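Local coordinates for protein CRISPR system Cmr subunit Cmr1-1 (Pyrococcus furiosus, PDB 4W8Z) that binds RNA and, together with Cmr6, caps the elongated type III-B Cmr ribonucleoprotein complex of CRISPR antiviral defence, at residues A[24-29]-A[115-120]; A[189-194]-A[228-233]. All blocks are in the same frame, centred on the assembly; numbering follows the deposited sequence.

Overall arrangement
Contact 1 and contact 2 lie on opposite sides of the chain's centre. Their own centres are about 34 Å apart and their nearest atoms about 20 Å apart, so they do not touch. They come in series along the chain: 24-29 with 115-120 is closed before 189-194 with 228-233 begins. Contact 1 falls within the RAMP superfamily range and joins two loops, one after strand 8-16 and one after helix 106-113. Contact 2 sets helix 188-206 against strand 226-231 of a five-stranded antiparallel sheet; of its two segments, 228-233 falls in the C-terminal Cmr1-like range, a second RAMP-related family. They share no helix, strand or sheet.

Contact 1 of 2, residues A[24-29]-A[115-120]; sequences EVLTRE and GTITHY
Leu26 sets its two end methyls against Thr116, and one of them, CD1, against Ile117 as well. Leu26 buries the most surface here, Thr116 comes next and Ile117 adds a smaller share. CD1 of Leu26 lies 3.7 Å from CG2 of Thr116 and 3.9 Å from CG2 of Ile117, so one methyl serves both neighbours. The second branch, CD2 of Leu26, is 4.0 Å from the same CG2 of Thr116. The Leu26 side chain meets that of Ile117 at about a right angle. In Thr116, CG2 stands anti to the backbone N (OG1 chi1 -55°), which presents the methyl and not the hydroxyl to Leu26. The contact is apolar and small, burying 103 Å² in all. Gly115, the first residue to leave the helical conformation after helix 106-113, has a positive phi and completes a Schellman motif. The chain then runs on into the short strand 119-120, which pairs antiparallel with 89-90. Within the RAMP superfamily part of the chain, the contact thus joins the loop between strand 8-16 and helix 38-54 to the turn leaving helix 106-113. Thr116 and Ile117 also rest on Leu111 of that helix, and Ile117 on Ile108.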
ATOM      1  N   GLU A  24      -0.615  15.234  -5.997  1.00 83.37           N
ATOM      2  CA  GLU A  24      -2.048  15.505  -5.883  1.00 86.65           C
ATOM      3  C   GLU A  24      -2.495  16.619  -6.829  1.00 87.47           C
ATOM      4  O   GLU A  24      -3.651  16.662  -7.252  1.00 87.17           O
ATOM      5  CB  GLU A  24      -2.413  15.872  -4.446  1.00 91.73           C
ATOM      6  CG  GLU A  24      -2.305  14.716  -3.477  1.00102.26           C
ATOM      7  CD  GLU A  24      -2.914  15.026  -2.121  1.00114.11           C
ATOM      8  OE1 GLU A  24      -4.112  14.727  -1.928  1.00118.17           O
ATOM      9  OE2 GLU A  24      -2.194  15.561  -1.249  1.00116.33           O
ATOM     10  N   VAL A  25      -1.567  17.513  -7.156  1.00 91.66           N
ATOM     11  CA  VAL A  25      -1.826  18.605  -8.083  1.00 91.75           C
ATOM     12  C   VAL A  25      -2.281  18.098  -9.451  1.00 90.80           C
ATOM     13  O   VAL A  25      -3.214  18.642 -10.042  1.00103.08           O
ATOM     14  CB  VAL A  25      -0.570  19.493  -8.257  1.00 95.22           C
ATOM     15  CG1 VAL A  25      -0.742  20.443  -9.423  1.00104.91           C
ATOM     16  CG2 VAL A  25      -0.287  20.269  -6.979  1.00 97.79           C
ATOM     17  N   LEU A  26      -1.635  17.043  -9.940  1.00 80.67           N
ATOM     18  CA  LEU A  26      -1.906  16.529 -11.283  1.00 81.02           C
ATOM     19  C   LEU A  26      -3.229  15.773 -11.423  1.00 76.46           C
ATOM     20  O   LEU A  26      -3.707  15.561 -12.539  1.00 72.14           O
ATOM     21  CB  LEU A  26      -0.773  15.605 -11.734  1.00 81.62           C
ATOM     22  CG  LEU A  26       0.633  16.189 -11.856  1.00 83.64           C
ATOM     23  CD1 LEU A  26       1.528  15.220 -12.612  1.00 78.04           C
ATOM     24  CD2 LEU A  26       0.604  17.547 -12.537  1.00 83.90           C
ATOM     25  N   THR A  27      -3.812  15.364 -10.300  1.00 73.20           N
ATOM     26  CA  THR A  27      -4.969  14.472 -10.319  1.00 75.19           C
ATOM     27  C   THR A  27      -6.191  15.092 -10.996  1.00 83.46           C
ATOM     28  O   THR A  27      -7.048  14.374 -11.509  1.00 88.07           O
ATOM     29  CB  THR A  27      -5.368  14.024  -8.885  1.00 72.97           C
ATOM     30  OG1 THR A  27      -4.193  13.727  -8.119  1.00 70.96           O
ATOM     31  CG2 THR A  27      -6.254  12.785  -8.934  1.00 64.29           C
ATOM     32  N   ARG A  28      -6.273  16.420 -11.013  1.00 90.47           N
ATOM     33  CA  ARG A  28      -7.445  17.075 -11.589  1.00 95.12           C
ATOM     34  C   ARG A  28      -7.517  16.890 -13.103  1.00 92.48           C
ATOM     35  O   ARG A  28      -8.579  16.588 -13.636  1.00 89.82           O
ATOM     36  CB  ARG A  28      -7.467  18.566 -11.246  1.00105.95           C
ATOM     37  CG  ARG A  28      -8.878  19.136 -11.158  1.00103.28           C
ATOM     38  CD  ARG A  28      -8.974  20.521 -11.770  1.00110.63           C
ATOM     39  NE  ARG A  28     -10.366  20.932 -11.941  1.00127.66           N
ATOM     40  CZ  ARG A  28     -10.783  21.829 -12.831  1.00130.08           C
ATOM     41  NH1 ARG A  28      -9.915  22.415 -13.648  1.00124.91           N
ATOM     42  NH2 ARG A  28     -12.071  22.137 -12.908  1.00129.10           N
ATOM     43  N   GLU A  29      -6.396  17.067 -13.792  1.00 87.86           N
ATOM     44  CA  GLU A  29      -6.375  16.939 -15.248  1.00 92.89           C
ATOM     45  C   GLU A  29      -6.234  15.488 -15.689  1.00 87.48           C
ATOM     46  O   GLU A  29      -6.802  15.082 -16.702  1.00 88.52           O
ATOM     47  CB  GLU A  29      -5.238  17.769 -15.842  1.00102.03           C
ATOM     48  CG  GLU A  29      -5.360  19.257 -15.598  1.00119.83           C
ATOM     49  CD  GLU A  29      -4.064  19.995 -15.868  1.00141.54           C
ATOM     50  OE1 GLU A  29      -3.256  19.506 -16.690  1.00145.09           O
ATOM     51  OE2 GLU A  29      -3.851  21.060 -15.250  1.00143.74           O
ATOM     52  N   GLY A 115       7.963  16.420 -19.299  1.00 92.43           N
ATOM     53  CA  GLY A 115       8.225  17.582 -18.468  1.00 87.52           C
ATOM     54  C   GLY A 115       7.092  17.940 -17.522  1.00 94.01           C
ATOM     55  O   GLY A 115       7.073  19.032 -16.959  1.00 91.71           O
ATOM     56  N   THR A 116       6.148  17.020 -17.335  1.00 96.89           N
ATOM     57  CA  THR A 116       5.019  17.264 -16.440  1.00 87.66           C
ATOM     58  C   THR A 116       5.466  17.245 -14.974  1.00 92.44           C
ATOM     59  O   THR A 116       4.870  17.907 -14.121  1.00 92.46           O
ATOM     60  CB  THR A 116       3.898  16.232 -16.666  1.00 86.14           C
ATOM     61  OG1 THR A 116       3.515  16.244 -18.047  1.00 92.21           O
ATOM     62  CG2 THR A 116       2.679  16.557 -15.817  1.00 85.10           C
ATOM     63  N   ILE A 117       6.522  16.491 -14.683  1.00 87.39           N
ATOM     64  CA  ILE A 117       7.142  16.539 -13.363  1.00 91.96           C
ATOM     65  C   ILE A 117       8.646  16.756 -13.498  1.00 93.96           C
ATOM     66  O   ILE A 117       9.272  16.273 -14.443  1.00 91.05           O
ATOM     67  CB  ILE A 117       6.872  15.255 -12.543  1.00 91.07           C
ATOM     68  CG1 ILE A 117       7.461  14.027 -13.232  1.00 89.33           C
ATOM     69  CG2 ILE A 117       5.381  15.063 -12.312  1.00 97.20           C
ATOM     70  CD1 ILE A 117       7.172  12.734 -12.502  1.00 85.60           C
ATOM     71  N   THR A 118       9.220  17.496 -12.552  1.00 89.55           N
ATOM     72  CA  THR A 118      10.645  17.799 -12.582  1.00 90.43           C
ATOM     73  C   THR A 118      11.338  17.385 -11.289  1.00 93.51           C
ATOM     74  O   THR A 118      12.535  17.092 -11.281  1.00 90.65           O
ATOM     75  CB  THR A 118      10.898  19.300 -12.829  1.00 92.22           C
ATOM     76  OG1 THR A 118       9.969  20.078 -12.063  1.00 97.10           O
ATOM     77  CG2 THR A 118      10.725  19.628 -14.301  1.00 90.66           C
ATOM     78  N   HIS A 119      10.580  17.354 -10.199  1.00 97.62           N
ATOM     79  CA  HIS A 119      11.139  16.982  -8.906  1.00 93.90           C
ATOM     80  C   HIS A 119      10.371  15.845  -8.237  1.00 91.54           C
ATOM     81  O   HIS A 119       9.201  15.603  -8.535  1.00 97.96           O
ATOM     82  CB  HIS A 119      11.177  18.197  -7.977  1.00 94.99           C
ATOM     83  CG  HIS A 119      11.994  19.334  -8.506  1.00103.96           C
ATOM     84  ND1 HIS A 119      11.544  20.172  -9.502  1.00100.51           N
ATOM     85  CD2 HIS A 119      13.233  19.770  -8.176  1.00105.48           C
ATOM     86  CE1 HIS A 119      12.471  21.078  -9.763  1.00102.27           C
ATOM     87  NE2 HIS A 119      13.504  20.857  -8.972  1.00102.54           N
ATOM     88  N   TYR A 120      11.051  15.154  -7.328  1.00 86.20           N
ATOM     89  CA  TYR A 120      10.450  14.077  -6.551  1.00 83.66           C
ATOM     90  C   TYR A 120      11.098  14.040  -5.175  1.00 89.29           C
ATOM     91  O   TYR A 120      11.977  14.850  -4.877  1.00 89.01           O
ATOM     92  CB  TYR A 120      10.609  12.728  -7.262  1.00 78.51           C
ATOM     93  CG  TYR A 120      12.016  12.154  -7.239  1.00 75.75           C
ATOM     94  CD1 TYR A 120      13.078  12.825  -7.829  1.00 77.06           C
ATOM     95  CD2 TYR A 120      12.274  10.926  -6.648  1.00 83.39           C
ATOM     96  CE1 TYR A 120      14.360  12.296  -7.811  1.00 77.33           C
ATOM     97  CE2 TYR A 120      13.546  10.390  -6.634  1.00 78.95           C
ATOM     98  CZ  TYR A 120      14.584  11.076  -7.212  1.00 80.83           C
ATOM     99  OH  TYR A 120      15.847  10.530  -7.185  1.00 83.33           O
TER

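Contact 2 of 2, residues A[189-194]-A[228-233]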
ATOM      1  N   ASP A 189       9.381 -12.448  12.477  1.00 80.54           N
ATOM      2  CA  ASP A 189       8.474 -12.868  13.536  1.00 83.94           C
ATOM      3  C   ASP A 189       7.868 -11.681  14.281  1.00 81.16           C
ATOM      4  O   ASP A 189       6.714 -11.739  14.700  1.00 87.59           O
ATOM      5  CB  ASP A 189       9.191 -13.796  14.515  1.00 92.62           C
ATOM      6  CG  ASP A 189       9.329 -15.208  13.979  1.00103.99           C
ATOM      7  OD1 ASP A 189       8.531 -15.596  13.096  1.00103.34           O
ATOM      8  OD2 ASP A 189      10.231 -15.935  14.447  1.00108.47           O
ATOM      9  N   GLU A 190       8.641 -10.610  14.448  1.00 76.81           N
ATOM     10  CA  GLU A 190       8.104  -9.385  15.034  1.00 74.00           C
ATOM     11  C   GLU A 190       6.998  -8.819  14.148  1.00 76.10           C
ATOM     12  O   GLU A 190       5.997  -8.297  14.643  1.00 70.43           O
ATOM     13  CB  GLU A 190       9.202  -8.340  15.235  1.00 75.21           C
ATOM     14  CG  GLU A 190       9.956  -8.475  16.548  1.00 86.21           C
ATOM     15  CD  GLU A 190      10.984  -7.376  16.751  1.00 90.90           C
ATOM     16  OE1 GLU A 190      11.113  -6.506  15.864  1.00 88.78           O
ATOM     17  OE2 GLU A 190      11.664  -7.386  17.798  1.00 92.38           O
ATOM     18  N   PHE A 191       7.197  -8.929  12.838  1.00 68.35           N
ATOM     19  CA  PHE A 191       6.209  -8.507  11.855  1.00 67.11           C
ATOM     20  C   PHE A 191       4.936  -9.346  12.009  1.00 69.88           C
ATOM     21  O   PHE A 191       3.835  -8.802  12.116  1.00 69.58           O
ATOM     22  CB  PHE A 191       6.793  -8.637  10.440  1.00 70.51           C
ATOM     23  CG  PHE A 191       6.062  -7.847   9.384  1.00 72.30           C
ATOM     24  CD1 PHE A 191       4.866  -7.205   9.664  1.00 76.04           C
ATOM     25  CD2 PHE A 191       6.578  -7.753   8.101  1.00 69.61           C
ATOM     26  CE1 PHE A 191       4.200  -6.487   8.686  1.00 71.75           C
ATOM     27  CE2 PHE A 191       5.922  -7.036   7.121  1.00 67.87           C
ATOM     28  CZ  PHE A 191       4.731  -6.401   7.412  1.00 67.88           C
ATOM     29  N   LYS A 192       5.092 -10.669  12.023  1.00 76.98           N
ATOM     30  CA  LYS A 192       3.961 -11.580  12.195  1.00 75.84           C
ATOM     31  C   LYS A 192       3.165 -11.262  13.457  1.00 78.59           C
ATOM     32  O   LYS A 192       1.941 -11.161  13.423  1.00 79.56           O
ATOM     33  CB  LYS A 192       4.436 -13.032  12.260  1.00 82.93           C
ATOM     34  CG  LYS A 192       4.947 -13.624  10.960  1.00 90.82           C
ATOM     35  CD  LYS A 192       4.753 -15.137  10.983  1.00 87.21           C
ATOM     36  CE  LYS A 192       5.911 -15.887  10.346  1.00 90.63           C
ATOM     37  NZ  LYS A 192       5.759 -17.364  10.538  1.00 97.49           N
ATOM     38  N   ASP A 193       3.874 -11.100  14.569  1.00 80.09           N
ATOM     39  CA  ASP A 193       3.236 -10.895  15.861  1.00 82.00           C
ATOM     40  C   ASP A 193       2.542  -9.540  15.967  1.00 83.83           C
ATOM     41  O   ASP A 193       1.501  -9.418  16.614  1.00 82.85           O
ATOM     42  CB  ASP A 193       4.261 -11.042  16.984  1.00 86.21           C
ATOM     43  CG  ASP A 193       4.725 -12.476  17.170  1.00 98.37           C
ATOM     44  OD1 ASP A 193       4.140 -13.389  16.545  1.00 94.94           O
ATOM     45  OD2 ASP A 193       5.672 -12.689  17.957  1.00110.04           O
ATOM     46  N   SER A 194       3.119  -8.525  15.333  1.00 79.67           N
ATOM     47  CA  SER A 194       2.547  -7.186  15.370  1.00 71.00           C
ATOM     48  C   SER A 194       1.208  -7.132  14.654  1.00 69.09           C
ATOM     49  O   SER A 194       0.272  -6.490  15.130  1.00 71.67           O
ATOM     50  CB  SER A 194       3.506  -6.174  14.751  1.00 70.73           C
ATOM     51  OG  SER A 194       4.652  -5.998  15.562  1.00 80.48           O
ATOM     52  N   VAL A 228      -0.078 -11.284   3.314  1.00 74.31           N
ATOM     53  CA  VAL A 228       1.127 -10.472   3.301  1.00 73.28           C
ATOM     54  C   VAL A 228       2.338 -11.383   3.199  1.00 67.04           C
ATOM     55  O   VAL A 228       2.475 -12.329   3.972  1.00 71.15           O
ATOM     56  CB  VAL A 228       1.238  -9.580   4.557  1.00 69.84           C
ATOM     57  CG1 VAL A 228       2.476  -8.709   4.476  1.00 65.94           C
ATOM     58  CG2 VAL A 228       0.001  -8.712   4.709  1.00 60.65           C
ATOM     59  N   GLU A 229       3.202 -11.099   2.230  1.00 72.99           N
ATOM     60  CA  GLU A 229       4.393 -11.904   1.981  1.00 73.03           C
ATOM     61  C   GLU A 229       5.621 -11.022   1.812  1.00 69.32           C
ATOM     62  O   GLU A 229       5.513  -9.862   1.415  1.00 74.51           O
ATOM     63  CB  GLU A 229       4.209 -12.761   0.731  1.00 81.36           C
ATOM     64  CG  GLU A 229       3.068 -13.749   0.810  1.00 97.57           C
ATOM     65  CD  GLU A 229       2.661 -14.278  -0.553  1.00111.21           C
ATOM     66  OE1 GLU A 229       2.073 -15.378  -0.609  1.00121.38           O
ATOM     67  OE2 GLU A 229       2.916 -13.590  -1.566  1.00110.48           O
ATOM     68  N   VAL A 230       6.789 -11.577   2.111  1.00 65.67           N
ATOM     69  CA  VAL A 230       8.048 -10.875   1.890  1.00 65.37           C
ATOM     70  C   VAL A 230       9.063 -11.781   1.193  1.00 73.73           C
ATOM     71  O   VAL A 230       8.929 -13.006   1.199  1.00 68.80           O
ATOM     72  CB  VAL A 230       8.671 -10.364   3.209  1.00 65.32           C
ATOM     73  CG1 VAL A 230       7.713  -9.440   3.949  1.00 57.92           C
ATOM     74  CG2 VAL A 230       9.084 -11.536   4.088  1.00 63.14           C
ATOM     75  N   PHE A 231      10.073 -11.172   0.586  1.00 75.39           N
ATOM     76  CA  PHE A 231      11.195 -11.926   0.039  1.00 73.63           C
ATOM     77  C   PHE A 231      12.481 -11.132   0.223  1.00 76.25           C
ATOM     78  O   PHE A 231      12.463  -9.901   0.239  1.00 79.13           O
ATOM     79  CB  PHE A 231      10.969 -12.276  -1.441  1.00 71.84           C
ATOM     80  CG  PHE A 231      11.003 -11.092  -2.380  1.00 73.58           C
ATOM     81  CD1 PHE A 231      12.207 -10.587  -2.850  1.00 79.54           C
ATOM     82  CD2 PHE A 231       9.828 -10.516  -2.830  1.00 75.47           C
ATOM     83  CE1 PHE A 231      12.241  -9.512  -3.720  1.00 75.06           C
ATOM     84  CE2 PHE A 231       9.854  -9.440  -3.706  1.00 81.92           C
ATOM     85  CZ  PHE A 231      11.064  -8.937  -4.148  1.00 79.07           C
ATOM     86  N   GLY A 232      13.592 -11.842   0.361  1.00 74.43           N
ATOM     87  CA  GLY A 232      14.877 -11.206   0.559  1.00 76.73           C
ATOM     88  C   GLY A 232      15.651 -11.802   1.718  1.00 79.73           C
ATOM     89  O   GLY A 232      15.404 -12.937   2.119  1.00 74.22           O
ATOM     90  N   PRO A 233      16.585 -11.027   2.284  1.00 85.37           N
ATOM     91  CA  PRO A 233      16.873  -9.627   1.952  1.00 87.38           C
ATOM     92  C   PRO A 233      17.671  -9.461   0.662  1.00 85.25           C
ATOM     93  O   PRO A 233      18.254 -10.429   0.178  1.00 96.49           O
ATOM     94  CB  PRO A 233      17.702  -9.158   3.148  1.00 90.75           C
ATOM     95  CG  PRO A 233      18.419 -10.390   3.584  1.00 85.79           C
ATOM     96  CD  PRO A 233      17.456 -11.522   3.366  1.00 83.01           C
TER
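This is a buried apolar contact between a helix and a sheet, where helix 188-206 packs on strand 226-231. It rests on the ring of Phe191 and two valines. CZ of Phe191 is 4.4 Å from CG1 of Val228, and CE2 of Phe191 is 4.4 Å from CG1 of Val230. Both methyls approach the ring obliquely. The first torsion of Phe191 (chi1 -162°) sets CG anti to the backbone N and carries the ring out to the strand. Val228 and Val230 alternate with Glu229 along the strand, so both valines point toward the helix and Glu229 points away. On that other side Glu229 OE1 forms salt bridges with Lys301 and Lys337. The strand belongs to an antiparallel sheet and pairs with 294-302 and 335-337, within the C-terminal Cmr1-like family of the RAMP clan. On the helix, Glu190 O accepts from both Ser194 N, at 3.0 Å, and Ser194 OG, at 2.8 Å. The two donors come from opposite faces of the carbonyl plane. Phe191 also stacks on Phe185. Leu152 of helix 136-152 touches both Phe191 and Val228, and Val338 packs against Phe191 and Val230.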